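Local coordinates for lipoprotein YgdI/YgdR-like SH3-like domain-containing protein (Shewanella oneidensis, PDB 2RB6), which is of unknown function but is probably a membrane-attached bacterial lipoprotein built around a small SH3-like beta domain, at residues P21-D24 / M29-Y32. Numbering follows the deposited sequence.
Sequences PKLD and MYLY
A beta hairpin of the small SH3-like fold brings Lys-22, Leu-23 and Asp-24 alongside Leu-31, Tyr-30 and Met-29, the two strands running antiparallel with a 147° angle between them. Lys-22 and Leu-31 form one hydrogen-bonded pair: Lys-22 N donates to Leu-31 O at 2.9 Å, and Leu-31 N returns a nearly straight bond to Lys-22 O at 3.0 Å. Next to the turn, Asp-24 and Met-29 (a selenomethionine) make the second such pair, with Asp-24 N to Met-29 O at 2.8 Å and Met-29 N to Asp-24 O at 3.1 Å.

Between them sits the non-hydrogen-bonded pair Leu-23 and Tyr-30, whose side chains lie on the face opposite to those of Lys-22, Leu-31, Asp-24 and Met-29. The Tyr-30 ring leans across to the partner strand, chi1 -98°, and Leu-23 lies against it. Leu-23 CD1 stands almost squarely over one face, 3.9 Å from the Tyr-30 ring centroid, a CH-pi contact, while Leu-23 CB reaches Tyr-30 CE1 at 3.4 Å. Farther along, Pro-21 CB packs on Tyr-30 CD1 at 3.9 Å and also touches Tyr-32 CB. The carboxylate of Asp-24 faces the loop that follows, where OD2 accepts a hydrogen bond from Thr-26 N.

Within the chain, strand 22-24 lies at the edge of its sheet; on the other side of 29-33, Tyr-30 and Tyr-32 are backbone hydrogen-bonded to Ile-42 and Val-40, respectively, of strand 39-43. Pro-21 and Tyr-30 meet Met-7 and Ile-50 of strands 4-9 and 47-53, joining the hairpin to the sheet of strands 14-17, 4-9 and 47-53.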
loop_
_atom_site.group_PDB
_atom_site.type_symbol
_atom_site.label_atom_id
_atom_site.label_comp_id
_atom_site.label_asym_id
_atom_site.label_seq_id
_atom_site.Cartn_x
_atom_site.Cartn_y
_atom_site.Cartn_z
ATOM N N PRO A 21 -4.364 -0.636 1.209
ATOM C CA PRO A 21 -4.128 0.785 1.486
ATOM C C PRO A 21 -5.411 1.575 1.206
ATOM O O PRO A 21 -6.069 1.381 0.177
ATOM C CB PRO A 21 -2.965 1.144 0.545
ATOM C CG PRO A 21 -3.128 0.196 -0.595
ATOM C CD PRO A 21 -3.538 -1.105 0.081
ATOM N N LYS A 22 -5.769 2.449 2.142
ATOM C CA LYS A 22 -6.985 3.254 2.046
ATOM C C LYS A 22 -6.666 4.675 1.560
ATOM O O LYS A 22 -5.917 5.407 2.208
ATOM C CB LYS A 22 -7.633 3.293 3.428
ATOM C CG LYS A 22 -9.123 3.540 3.455
ATOM C CD LYS A 22 -9.724 2.964 4.738
ATOM C CE LYS A 22 -11.242 3.159 4.807
ATOM N NZ LYS A 22 -11.635 4.597 4.965
ATOM N N LEU A 23 -7.240 5.068 0.424
ATOM C CA LEU A 23 -6.991 6.397 -0.137
ATOM C C LEU A 23 -7.798 7.531 0.500
ATOM O O LEU A 23 -9.027 7.494 0.526
ATOM C CB LEU A 23 -7.252 6.393 -1.650
ATOM C CG LEU A 23 -7.123 7.759 -2.343
ATOM C CD1 LEU A 23 -5.749 8.348 -2.053
ATOM C CD2 LEU A 23 -7.342 7.619 -3.844
ATOM N N ASP A 24 -7.091 8.541 1.003
ATOM C CA ASP A 24 -7.704 9.716 1.621
ATOM C C ASP A 24 -7.700 10.832 0.571
ATOM O O ASP A 24 -6.664 11.457 0.316
ATOM C CB ASP A 24 -6.895 10.136 2.860
ATOM C CG ASP A 24 -7.527 11.297 3.631
ATOM O OD1 ASP A 24 -7.209 11.452 4.827
ATOM O OD2 ASP A 24 -8.321 12.069 3.055
HETATM N N MSE A 29 -3.573 11.249 0.120
HETATM C CA MSE A 29 -2.625 10.394 0.826
HETATM C C MSE A 29 -3.130 8.959 0.960
HETATM O O MSE A 29 -4.294 8.735 1.284
HETATM C CB MSE A 29 -2.381 10.947 2.235
HETATM C CG MSE A 29 -1.675 12.278 2.293
HETATM SE SE MSE A 29 0.225 12.079 2.058
HETATM C CE MSE A 29 0.722 13.948 2.074
ATOM N N TYR A 30 -2.253 7.988 0.716
ATOM C CA TYR A 30 -2.620 6.580 0.871
ATOM C C TYR A 30 -2.127 6.114 2.237
ATOM O O TYR A 30 -0.938 6.208 2.542
ATOM C CB TYR A 30 -1.973 5.707 -0.213
ATOM C CG TYR A 30 -2.865 5.381 -1.396
ATOM C CD1 TYR A 30 -3.944 4.501 -1.264
ATOM C CD2 TYR A 30 -2.635 5.956 -2.647
ATOM C CE1 TYR A 30 -4.767 4.202 -2.348
ATOM C CE2 TYR A 30 -3.452 5.668 -3.736
ATOM C CZ TYR A 30 -4.515 4.793 -3.580
ATOM O OH TYR A 30 -5.322 4.515 -4.659
ATOM N N LEU A 31 -3.047 5.632 3.064
ATOM C CA LEU A 31 -2.693 5.129 4.385
ATOM C C LEU A 31 -2.562 3.615 4.284
ATOM O O LEU A 31 -3.357 2.949 3.608
ATOM C CB LEU A 31 -3.767 5.483 5.420
ATOM C CG LEU A 31 -3.753 6.840 6.144
ATOM C CD1 LEU A 31 -2.710 6.832 7.260
ATOM C CD2 LEU A 31 -3.481 7.968 5.153
ATOM N N TYR A 32 -1.555 3.080 4.963
ATOM C CA TYR A 32 -1.307 1.657 4.941
ATOM C C TYR A 32 -0.530 1.287 6.206
ATOM O O TYR A 32 -0.049 2.170 6.911
ATOM C CB TYR A 32 -0.524 1.313 3.667
ATOM C CG TYR A 32 0.954 1.662 3.681
ATOM C CD1 TYR A 32 1.887 0.758 4.172
ATOM C CD2 TYR A 32 1.424 2.874 3.158
ATOM C CE1 TYR A 32 3.252 1.032 4.139
ATOM C CE2 TYR A 32 2.798 3.169 3.114
ATOM C CZ TYR A 32 3.702 2.232 3.609
ATOM O OH TYR A 32 5.058 2.460 3.564
#